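PDB 6LQF: AT-rich interactive domain-containing protein 4 from Arabidopsis thaliana, which binds DNA through its ARID domain and, with the adjoining PHD finger, reads the H3K4me3 mark on histone H3, probably to regulate transcription. Local coordinates for residues H14-R18 / D32-F36; L64-Y70 / H114-L119; A57-S61 / T99-M104. The contacts are given in a common frame with arbitrary orientation. Residues are numbered along the deposited sequence.

The three contacts run through the ARID domain from a zinc site to the DNA. Interaction 1 ties the loop before helix 26-39 to that helix through a zinc ion, nearest atoms about 15 Å from the nucleic acid. Interaction 2, its centre about 15 Å from that of interaction 1, is the buried helix packing in the middle; the two touch where Val33 CG1 lies 4.0 Å from Tyr118 O. Interaction 3, again about 15 Å on between centres, meets the DNA backbone. It is joined to interaction 2 by a probable hydrogen bond from Leu64 N to Ala57 O, 2.8 Å, and by Leu64 CD1 against Leu59 CD2 at 4.1 Å. Interactions 1 and 3 do not touch.

Interaction 1 of 3, residues H14-R18 / D32-F36; sequences HDCGR and DVMQF. With ZN (zinc ion), chain E.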
loop_
_atom_site.group_PDB
_atom_site.type_symbol
_atom_site.label_atom_id
_atom_site.label_comp_id
_atom_site.label_asym_id
_atom_site.label_seq_id
_atom_site.Cartn_x
_atom_site.Cartn_y
_atom_site.Cartn_z
ATOM N N HIS A 14 10.714 -15.295 5.098
ATOM C CA HIS A 14 10.115 -15.827 6.325
ATOM C C HIS A 14 9.513 -17.189 6.008
ATOM O O HIS A 14 8.936 -17.351 4.944
ATOM C CB HIS A 14 9.028 -14.862 6.799
ATOM C CG HIS A 14 8.648 -15.018 8.230
ATOM N ND1 HIS A 14 7.387 -14.700 8.697
ATOM C CD2 HIS A 14 9.373 -15.397 9.305
ATOM C CE1 HIS A 14 7.358 -14.897 10.007
ATOM N NE2 HIS A 14 8.550 -15.310 10.400
ATOM N N ASP A 15 9.588 -18.198 6.869
ATOM C CA ASP A 15 8.872 -19.379 6.379
ATOM C C ASP A 15 7.369 -19.266 6.661
ATOM O O ASP A 15 6.581 -19.146 5.735
ATOM C CB ASP A 15 9.467 -20.679 6.901
ATOM C CG ASP A 15 10.265 -21.390 5.815
ATOM O OD1 ASP A 15 10.628 -20.701 4.828
ATOM O OD2 ASP A 15 10.532 -22.605 5.929
ATOM N N CYS A 16 6.993 -19.278 7.921
ATOM C CA CYS A 16 5.640 -18.879 8.328
ATOM C C CYS A 16 4.460 -19.568 7.619
ATOM O O CYS A 16 3.544 -20.010 8.290
ATOM C CB CYS A 16 5.497 -17.337 8.230
ATOM S SG CYS A 16 5.246 -16.468 6.626
ATOM N N GLY A 17 4.445 -19.661 6.299
ATOM C CA GLY A 17 3.265 -20.188 5.613
ATOM C C GLY A 17 1.988 -19.358 5.766
ATOM O O GLY A 17 0.878 -19.877 5.649
ATOM N N ARG A 18 2.152 -18.066 6.029
ATOM C CA ARG A 18 1.046 -17.124 6.135
ATOM C C ARG A 18 0.247 -17.134 4.849
ATOM O O ARG A 18 0.828 -17.294 3.754
ATOM C CB ARG A 18 1.591 -15.720 6.397
ATOM C CG ARG A 18 0.591 -14.693 6.947
ATOM C CD ARG A 18 0.894 -13.324 6.423
ATOM N NE ARG A 18 0.659 -13.309 4.977
ATOM C CZ ARG A 18 1.323 -12.561 4.102
ATOM N NH1 ARG A 18 2.304 -11.753 4.503
ATOM N NH2 ARG A 18 0.989 -12.644 2.794
ATOM N N ASP A 32 1.717 -12.645 12.299
ATOM C CA ASP A 32 2.940 -12.979 11.561
ATOM C C ASP A 32 3.955 -11.822 11.629
ATOM O O ASP A 32 5.181 -12.070 11.733
ATOM C CB ASP A 32 2.622 -13.333 10.090
ATOM C CG ASP A 32 3.724 -14.049 9.444
ATOM O OD1 ASP A 32 4.185 -15.102 9.912
ATOM O OD2 ASP A 32 4.166 -13.530 8.405
ATOM N N VAL A 33 3.482 -10.582 11.599
ATOM C CA VAL A 33 4.407 -9.439 11.753
ATOM C C VAL A 33 5.078 -9.461 13.124
ATOM O O VAL A 33 6.312 -9.253 13.210
ATOM C CB VAL A 33 3.714 -8.066 11.536
ATOM C CG1 VAL A 33 4.654 -6.933 11.831
ATOM C CG2 VAL A 33 3.255 -7.937 10.076
ATOM N N MET A 34 4.288 -9.750 14.191
ATOM C CA MET A 34 4.870 -9.787 15.533
ATOM C C MET A 34 5.941 -10.877 15.603
ATOM O O MET A 34 7.035 -10.631 16.135
ATOM C CB MET A 34 3.774 -10.004 16.563
ATOM C CG MET A 34 2.807 -8.877 16.629
ATOM S SD MET A 34 1.395 -9.385 17.688
ATOM C CE MET A 34 2.185 -9.559 19.236
ATOM N N GLN A 35 5.649 -12.051 15.040
ATOM C CA GLN A 35 6.611 -13.159 15.133
ATOM C C GLN A 35 7.897 -12.811 14.379
ATOM O O GLN A 35 9.020 -13.072 14.837
ATOM C CB GLN A 35 6.004 -14.442 14.590
ATOM C CG GLN A 35 6.925 -15.649 14.748
ATOM C CD GLN A 35 6.597 -16.759 13.773
ATOM O OE1 GLN A 35 5.451 -17.195 13.669
ATOM N NE2 GLN A 35 7.602 -17.212 13.042
ATOM N N PHE A 36 7.734 -12.157 13.238
ATOM C CA PHE A 36 8.875 -11.760 12.404
ATOM C C PHE A 36 9.724 -10.742 13.133
ATOM O O PHE A 36 10.942 -10.831 13.127
ATOM C CB PHE A 36 8.374 -11.160 11.066
ATOM C CG PHE A 36 9.468 -10.660 10.194
ATOM C CD1 PHE A 36 10.180 -11.542 9.419
ATOM C CD2 PHE A 36 9.802 -9.290 10.161
ATOM C CE1 PHE A 36 11.244 -11.094 8.629
ATOM C CE2 PHE A 36 10.840 -8.852 9.363
ATOM C CZ PHE A 36 11.538 -9.752 8.595
HETATM ZN ZN ZN E . 5.747 -14.503 7.478
#
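His14 and Asp32 bury the most surface here, and a zinc ion joins them. His14 ND1 binds the metal at 2.0 Å, Asp32 OD2 at 2.1 Å and Cys16 SG at 2.2 Å, with His126 completing the site. Imidazole, carboxylate and thiolate are all good zinc ligands, so the metal fastens a loop without regular structure to a helix. Cys16 and Gly17 both have positive phi, and in the resulting turn Arg18 N donates to Cys16 SG (3.5 Å), a bond suited to a metal-bound sulfur. The His14 ring also packs on Phe36: the phenyl edge points at the imidazole face in a T-shaped pair, centroids 5.4 Å apart and planes at 81°, while Phe36 CB makes a CH-pi contact 4.3 Å from the His14 ring centroid. The site thus pins the loop before helix 26-39 onto that helix, beside helix 120-124, whose Tyr122 hydrogen-bonds to Asp32 and meets Phe36 edge-to-face.

Interaction 2 of 3, residues L64-Y70 / H114-L119; sequences LDLFNLY and HYETYL
Residues 66-70 and 114-118 are helical, and the two short axes cross at -107°, 11.2 Å apart at closest approach. Leu64 (phi/psi -57/128, polyproline-like) and Asp65 (-90/85) lead into the first helix in non-helical conformation; Leu119 is the first residue to leave helical phi/psi after the second. The nearest CA pairs are Tyr70 with Leu119 (7.0 Å) and Leu69 with Tyr115 (7.7 Å). Asp65 is the N-cap: its OD1 accepts from Asn68 N at 3.2 Å, and its OD2 from Asn68 ND2 at 2.7 Å. Leu119 (m, chi2 t) buries the most surface, its CD1 lying 3.9 Å from each of Leu66 CD2, Leu69 CG and Tyr70 CB. Leu66 (m, chi2 t) also sets CD2 3.7 Å from Tyr118 CB. Leu69 (t, chi2 p) brings CG within 3.9 Å of Tyr115 CD2, at the ring edge. Leu64 (t, chi2 p) lays CD2 over the His114 face, a CH-pi contact 3.9 Å from the ring centroid. Tyr70 (t) and Tyr115 (t) come together with Tyr70 CD1 3.7 Å from Tyr115 OH. This crossing of helices 66-74 and 107-118 forms part of the hydrophobic core of the mainly helical ARID domain. No hydrogen bond crosses the interface, so apolar packing holds it, while the tyrosine hydroxyls are satisfied elsewhere: Tyr70 OH bonds to Asp128 and Tyr115 OH to Glu123.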
loop_
_atom_site.group_PDB
_atom_site.type_symbol
_atom_site.label_atom_id
_atom_site.label_comp_id
_atom_site.label_asym_id
_atom_site.label_seq_id
_atom_site.Cartn_x
_atom_site.Cartn_y
_atom_site.Cartn_z
ATOM N N LEU A 64 -2.081 2.703 15.295
ATOM C CA LEU A 64 -1.646 2.618 13.905
ATOM C C LEU A 64 -2.138 1.344 13.199
ATOM O O LEU A 64 -1.927 0.245 13.725
ATOM C CB LEU A 64 -0.126 2.677 13.917
ATOM C CG LEU A 64 0.514 2.563 12.543
ATOM C CD1 LEU A 64 0.190 3.795 11.714
ATOM C CD2 LEU A 64 2.008 2.402 12.767
ATOM N N ASP A 65 -2.779 1.503 12.033
ATOM C CA ASP A 65 -3.359 0.388 11.255
ATOM C C ASP A 65 -2.342 -0.195 10.267
ATOM O O ASP A 65 -2.285 0.194 9.065
ATOM C CB ASP A 65 -4.608 0.904 10.510
ATOM C CG ASP A 65 -5.260 -0.130 9.601
ATOM O OD1 ASP A 65 -4.845 -1.311 9.561
ATOM O OD2 ASP A 65 -6.248 0.277 8.930
ATOM N N LEU A 66 -1.523 -1.101 10.751
ATOM C CA LEU A 66 -0.415 -1.642 9.941
ATOM C C LEU A 66 -0.889 -2.503 8.799
ATOM O O LEU A 66 -0.227 -2.575 7.744
ATOM C CB LEU A 66 0.539 -2.481 10.815
ATOM C CG LEU A 66 1.347 -1.732 11.815
ATOM C CD1 LEU A 66 1.977 -2.750 12.760
ATOM C CD2 LEU A 66 2.459 -1.005 11.073
ATOM N N PHE A 67 -2.040 -3.183 8.973
ATOM C CA PHE A 67 -2.537 -4.051 7.902
ATOM C C PHE A 67 -2.884 -3.288 6.637
ATOM O O PHE A 67 -2.457 -3.666 5.516
ATOM C CB PHE A 67 -3.770 -4.777 8.440
ATOM C CG PHE A 67 -4.349 -5.799 7.512
ATOM C CD1 PHE A 67 -3.568 -6.794 6.932
ATOM C CD2 PHE A 67 -5.702 -5.782 7.249
ATOM C CE1 PHE A 67 -4.154 -7.772 6.109
ATOM C CE2 PHE A 67 -6.266 -6.767 6.417
ATOM C CZ PHE A 67 -5.488 -7.757 5.901
ATOM N N ASN A 68 -3.623 -2.189 6.793
ATOM C CA ASN A 68 -3.995 -1.457 5.582
ATOM C C ASN A 68 -2.821 -0.653 5.063
ATOM O O ASN A 68 -2.698 -0.509 3.843
ATOM C CB ASN A 68 -5.204 -0.586 5.837
ATOM C CG ASN A 68 -6.472 -1.434 5.892
ATOM O OD1 ASN A 68 -6.761 -2.141 4.899
ATOM N ND2 ASN A 68 -7.165 -1.450 7.014
ATOM N N LEU A 69 -1.912 -0.181 5.949
ATOM C CA LEU A 69 -0.714 0.516 5.481
ATOM C C LEU A 69 0.083 -0.445 4.578
ATOM O O LEU A 69 0.529 -0.083 3.448
ATOM C CB LEU A 69 0.131 0.956 6.713
ATOM C CG LEU A 69 1.561 1.445 6.423
ATOM C CD1 LEU A 69 1.459 2.632 5.476
ATOM C CD2 LEU A 69 2.259 1.890 7.744
ATOM N N TYR A 70 0.272 -1.675 5.047
ATOM C CA TYR A 70 1.035 -2.677 4.289
ATOM C C TYR A 70 0.362 -3.001 2.967
ATOM O O TYR A 70 1.018 -2.959 1.936
ATOM C CB TYR A 70 1.184 -3.949 5.107
ATOM C CG TYR A 70 2.064 -4.981 4.427
ATOM C CD1 TYR A 70 3.463 -4.811 4.389
ATOM C CD2 TYR A 70 1.512 -6.156 3.904
ATOM C CE1 TYR A 70 4.260 -5.770 3.823
ATOM C CE2 TYR A 70 2.325 -7.141 3.317
ATOM C CZ TYR A 70 3.696 -6.947 3.327
ATOM O OH TYR A 70 4.512 -7.921 2.761
ATOM N N HIS A 114 6.876 5.013 9.855
ATOM C CA HIS A 114 6.295 3.836 10.505
ATOM C C HIS A 114 6.495 2.602 9.630
ATOM O O HIS A 114 6.672 1.495 10.164
ATOM C CB HIS A 114 4.799 4.003 10.737
ATOM C CG HIS A 114 4.429 4.964 11.836
ATOM N ND1 HIS A 114 5.021 4.943 13.077
ATOM C CD2 HIS A 114 3.452 5.910 11.896
ATOM C CE1 HIS A 114 4.451 5.853 13.848
ATOM N NE2 HIS A 114 3.495 6.453 13.159
ATOM N N TYR A 115 6.454 2.782 8.283
ATOM C CA TYR A 115 6.640 1.630 7.437
ATOM C C TYR A 115 8.071 1.120 7.601
ATOM O O TYR A 115 8.302 -0.088 7.744
ATOM C CB TYR A 115 6.370 1.996 5.969
ATOM C CG TYR A 115 6.197 0.787 5.078
ATOM C CD1 TYR A 115 7.305 0.077 4.566
ATOM C CD2 TYR A 115 4.939 0.354 4.727
ATOM C CE1 TYR A 115 7.143 -1.023 3.738
ATOM C CE2 TYR A 115 4.787 -0.722 3.907
ATOM C CZ TYR A 115 5.874 -1.405 3.418
ATOM O OH TYR A 115 5.665 -2.500 2.602
ATOM N N GLU A 116 9.035 2.041 7.595
ATOM C CA GLU A 116 10.416 1.655 7.868
ATOM C C GLU A 116 10.582 0.912 9.198
ATOM O O GLU A 116 11.311 -0.080 9.271
ATOM C CB GLU A 116 11.303 2.895 7.883
ATOM C CG GLU A 116 11.536 3.392 6.476
ATOM C CD GLU A 116 12.336 4.677 6.418
ATOM O OE1 GLU A 116 12.365 5.424 7.426
ATOM O OE2 GLU A 116 12.928 4.942 5.354
ATOM N N THR A 117 9.927 1.374 10.260
ATOM C CA THR A 117 10.044 0.729 11.584
ATOM C C THR A 117 9.444 -0.677 11.601
ATOM O O THR A 117 10.072 -1.636 12.097
ATOM C CB THR A 117 9.337 1.635 12.612
ATOM O OG1 THR A 117 9.996 2.917 12.604
ATOM C CG2 THR A 117 9.363 1.038 14.061
ATOM N N TYR A 118 8.192 -0.822 11.119
ATOM C CA TYR A 118 7.457 -2.044 11.366
ATOM C C TYR A 118 7.436 -3.010 10.200
ATOM O O TYR A 118 7.264 -4.231 10.391
ATOM C CB TYR A 118 5.997 -1.724 11.747
ATOM C CG TYR A 118 5.841 -1.108 13.104
ATOM C CD1 TYR A 118 5.850 -1.914 14.247
ATOM C CD2 TYR A 118 5.681 0.275 13.252
ATOM C CE1 TYR A 118 5.713 -1.359 15.508
ATOM C CE2 TYR A 118 5.519 0.855 14.523
ATOM C CZ TYR A 118 5.561 0.015 15.643
ATOM O OH TYR A 118 5.390 0.558 16.903
ATOM N N LEU A 119 7.546 -2.470 8.951
ATOM C CA LEU A 119 7.110 -3.270 7.796
ATOM C C LEU A 119 8.145 -3.452 6.698
ATOM O O LEU A 119 7.983 -4.359 5.870
ATOM C CB LEU A 119 5.844 -2.627 7.180
ATOM C CG LEU A 119 4.596 -2.630 8.073
ATOM C CD1 LEU A 119 3.451 -1.786 7.400
ATOM C CD2 LEU A 119 4.189 -4.071 8.277
#

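Interaction 3 of 3, residues A57-S61 / T99-M104; sequences AVLNS and TLTNRM. With nucleotides of chain C.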
loop_
_atom_site.group_PDB
_atom_site.type_symbol
_atom_site.label_atom_id
_atom_site.label_comp_id
_atom_site.label_asym_id
_atom_site.label_seq_id
_atom_site.Cartn_x
_atom_site.Cartn_y
_atom_site.Cartn_z
ATOM N N ALA A 57 1.808 2.395 18.824
ATOM C CA ALA A 57 1.976 3.590 17.995
ATOM C C ALA A 57 0.579 4.101 17.691
ATOM O O ALA A 57 -0.368 3.336 17.453
ATOM C CB ALA A 57 2.726 3.339 16.698
ATOM N N VAL A 58 0.474 5.414 17.689
ATOM C CA VAL A 58 -0.806 6.105 17.501
ATOM C C VAL A 58 -0.650 7.076 16.328
ATOM O O VAL A 58 0.382 7.759 16.188
ATOM C CB VAL A 58 -1.179 6.857 18.760
ATOM C CG1 VAL A 58 -2.425 7.726 18.574
ATOM C CG2 VAL A 58 -1.379 5.869 19.886
ATOM N N LEU A 59 -1.691 7.140 15.499
ATOM C CA LEU A 59 -1.780 8.044 14.353
ATOM C C LEU A 59 -3.202 8.610 14.332
ATOM O O LEU A 59 -4.156 7.852 14.245
ATOM C CB LEU A 59 -1.501 7.304 13.061
ATOM C CG LEU A 59 -1.580 8.192 11.814
ATOM C CD1 LEU A 59 -0.475 9.188 11.893
ATOM C CD2 LEU A 59 -1.427 7.359 10.571
ATOM N N ASN A 60 -3.312 9.929 14.365
ATOM C CA ASN A 60 -4.584 10.637 14.375
ATOM C C ASN A 60 -5.501 10.063 15.461
ATOM O O ASN A 60 -6.655 9.775 15.201
ATOM C CB ASN A 60 -5.243 10.527 12.997
ATOM C CG ASN A 60 -6.338 11.551 12.770
ATOM O OD1 ASN A 60 -6.368 12.588 13.411
ATOM N ND2 ASN A 60 -7.260 11.257 11.828
ATOM N N SER A 61 -4.936 9.884 16.661
ATOM C CA SER A 61 -5.642 9.420 17.882
ATOM C C SER A 61 -6.158 8.000 17.856
ATOM O O SER A 61 -6.991 7.662 18.721
ATOM C CB SER A 61 -6.857 10.333 18.155
ATOM O OG SER A 61 -6.458 11.693 18.299
ATOM N N THR A 99 -9.505 10.339 9.180
ATOM C CA THR A 99 -10.782 11.014 9.403
ATOM C C THR A 99 -10.986 12.051 8.295
ATOM O O THR A 99 -10.014 12.560 7.720
ATOM C CB THR A 99 -10.859 11.698 10.825
ATOM O OG1 THR A 99 -9.755 12.601 11.002
ATOM C CG2 THR A 99 -10.832 10.656 11.940
ATOM N N LEU A 100 -12.261 12.304 7.959
ATOM C CA LEU A 100 -12.645 13.200 6.869
ATOM C C LEU A 100 -12.000 14.563 7.013
ATOM O O LEU A 100 -11.397 15.097 6.082
ATOM C CB LEU A 100 -14.163 13.349 6.833
ATOM C CG LEU A 100 -14.696 14.169 5.666
ATOM C CD1 LEU A 100 -15.356 13.239 4.653
ATOM C CD2 LEU A 100 -15.678 15.236 6.184
ATOM N N THR A 101 -12.149 15.125 8.203
ATOM C CA THR A 101 -11.523 16.381 8.540
ATOM C C THR A 101 -10.424 16.043 9.524
ATOM O O THR A 101 -10.682 15.571 10.633
ATOM C CB THR A 101 -12.495 17.389 9.173
ATOM O OG1 THR A 101 -12.937 16.878 10.432
ATOM C CG2 THR A 101 -13.689 17.639 8.264
ATOM N N ASN A 102 -9.204 16.239 9.073
ATOM C CA ASN A 102 -8.025 15.995 9.884
ATOM C C ASN A 102 -7.015 17.042 9.485
ATOM O O ASN A 102 -7.092 17.601 8.372
ATOM C CB ASN A 102 -7.466 14.578 9.674
ATOM C CG ASN A 102 -6.791 14.401 8.317
ATOM O OD1 ASN A 102 -5.662 14.832 8.118
ATOM N ND2 ASN A 102 -7.474 13.764 7.381
ATOM N N ARG A 103 -6.075 17.304 10.382
ATOM C CA ARG A 103 -4.964 18.213 10.089
ATOM C C ARG A 103 -3.623 17.460 10.126
ATOM O O ARG A 103 -2.644 17.928 10.728
ATOM C CB ARG A 103 -4.938 19.375 11.084
ATOM C CG ARG A 103 -6.075 20.389 10.917
ATOM C CD ARG A 103 -6.186 20.869 9.469
ATOM N NE ARG A 103 -5.010 21.616 9.016
ATOM C CZ ARG A 103 -4.670 21.793 7.736
ATOM N NH1 ARG A 103 -5.409 21.268 6.764
ATOM N NH2 ARG A 103 -3.581 22.489 7.425
ATOM N N MET A 104 -3.603 16.279 9.521
ATOM C CA MET A 104 -2.432 15.406 9.515
ATOM C C MET A 104 -1.524 15.786 8.361
ATOM O O MET A 104 -1.356 15.042 7.391
ATOM C CB MET A 104 -2.869 13.951 9.393
ATOM C CG MET A 104 -3.696 13.486 10.623
ATOM S SD MET A 104 -2.747 13.380 12.157
ATOM C CE MET A 104 -1.406 12.334 11.679
ATOM P P DA C 4 -1.474 11.909 16.607
ATOM O OP1 DA C 4 -2.654 11.373 17.175
ATOM O OP2 DA C 4 -1.008 11.453 15.328
ATOM O "O5'" DA C 4 -1.651 13.468 16.436
ATOM C "C5'" DA C 4 -2.115 14.252 17.525
ATOM C "C4'" DA C 4 -2.145 15.719 17.163
ATOM O "O4'" DA C 4 -0.813 16.250 17.100
ATOM C "C3'" DA C 4 -2.803 16.077 15.839
ATOM O "O3'" DA C 4 -3.471 17.300 16.108
ATOM C "C2'" DA C 4 -1.628 16.305 14.913
ATOM C "C1'" DA C 4 -0.588 16.863 15.846
ATOM N N9 DA C 4 0.790 16.595 15.498
ATOM C C8 DA C 4 1.329 15.445 14.992
ATOM N N7 DA C 4 2.629 15.471 14.890
ATOM C C5 DA C 4 2.974 16.724 15.366
ATOM C C6 DA C 4 4.199 17.375 15.498
ATOM N N6 DA C 4 5.364 16.827 15.166
ATOM N N1 DA C 4 4.194 18.620 16.011
ATOM C C2 DA C 4 3.025 19.173 16.335
ATOM N N3 DA C 4 1.809 18.664 16.260
ATOM C C4 DA C 4 1.851 17.418 15.766
ATOM P P DT C 3 3.712 7.823 18.287
ATOM O OP1 DT C 3 2.753 6.804 18.621
ATOM O OP2 DT C 3 4.556 7.657 17.157
ATOM O "O5'" DT C 3 2.985 9.219 18.137
ATOM C "C5'" DT C 3 2.062 9.635 19.126
ATOM C "C4'" DT C 3 1.543 11.023 18.852
ATOM O "O4'" DT C 3 2.617 11.958 19.019
ATOM C "C3'" DT C 3 0.952 11.290 17.463
ATOM O "O3'" DT C 3 -0.352 11.804 17.698
ATOM C "C2'" DT C 3 1.858 12.361 16.883
ATOM C "C1'" DT C 3 2.429 13.016 18.119
ATOM N N1 DT C 3 3.720 13.642 17.943
ATOM C C2 DT C 3 3.930 14.906 18.431
ATOM O O2 DT C 3 3.046 15.589 18.898
ATOM N N3 DT C 3 5.203 15.375 18.257
ATOM C C4 DT C 3 6.272 14.694 17.718
ATOM O O4 DT C 3 7.363 15.229 17.652
ATOM C C5 DT C 3 5.988 13.356 17.272
ATOM C C7 DT C 3 7.087 12.541 16.670
ATOM C C6 DT C 3 4.750 12.892 17.435
ATOM P P DG C 5 -4.529 17.882 15.134
ATOM O OP1 DG C 5 -5.649 18.364 15.978
ATOM O OP2 DG C 5 -4.768 16.981 13.984
ATOM O "O5'" DG C 5 -3.767 19.148 14.521
ATOM C "C5'" DG C 5 -3.381 20.177 15.383
ATOM C "C4'" DG C 5 -2.351 21.057 14.719
ATOM O "O4'" DG C 5 -1.127 20.325 14.541
ATOM C "C3'" DG C 5 -2.720 21.622 13.341
ATOM O "O3'" DG C 5 -2.525 23.043 13.402
ATOM C "C2'" DG C 5 -1.707 20.955 12.389
ATOM C "C1'" DG C 5 -0.537 20.771 13.343
ATOM N N9 DG C 5 0.440 19.779 12.945
ATOM C C8 DG C 5 0.215 18.517 12.480
ATOM N N7 DG C 5 1.316 17.872 12.210
ATOM C C5 DG C 5 2.324 18.768 12.552
ATOM C C6 DG C 5 3.730 18.654 12.455
ATOM O O6 DG C 5 4.380 17.661 12.085
ATOM N N1 DG C 5 4.366 19.806 12.853
ATOM C C2 DG C 5 3.713 20.943 13.271
ATOM N N2 DG C 5 4.451 21.964 13.622
ATOM N N3 DG C 5 2.410 21.047 13.360
ATOM C C4 DG C 5 1.792 19.947 12.967
#
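Met104 lies across the tip of Leu59 and the base of Asn60, its CE 3.3 Å from Leu59 CD1 and its SD 3.9 Å from Asn60 CB. The contact joins two DNA-facing loops of the ARID domain: the turn between the short antiparallel strands 58-59 and 62-63, and the loop before helix 107-118, the helix that in this family's helix-turn-helix-like unit commonly enters the major groove. A long, flexible methionine suits the seam, since its three m torsions fold the chain back over the turn, and its CE reaches to within 3.8 Å of DA4 OP2 of chain C. Asn60 buries the most surface. Its ND2 donates to Thr99 OG1 at 3.0 Å, and the same amide group also reaches the carbonyl of Asn97, so a side chain with two amide hydrogens fits well. Asn60 and Ser61 both have positive phi, which turns their backbone NH groups toward the DNA. Asn60 N donates to DA4 OP2 of chain C at 2.9 Å. Ser61 N donates to DA4 OP1 of chain C at 2.8 Å. Val58 N donates to DT3 OP1 of chain C, also at 2.8 Å. Backbone amides grip phosphates whatever the base sequence. The other loop braces itself: Thr99 OG1 donates to Thr101 O at 3.1 Å, and Asn102 ND2 to Thr99 O at 2.8 Å. Arg103, long and positively charged, forms a salt bridge with a DNA phosphate. Asn102 closes an Asx turn, its OD1 accepting from Met104 N at 2.9 Å.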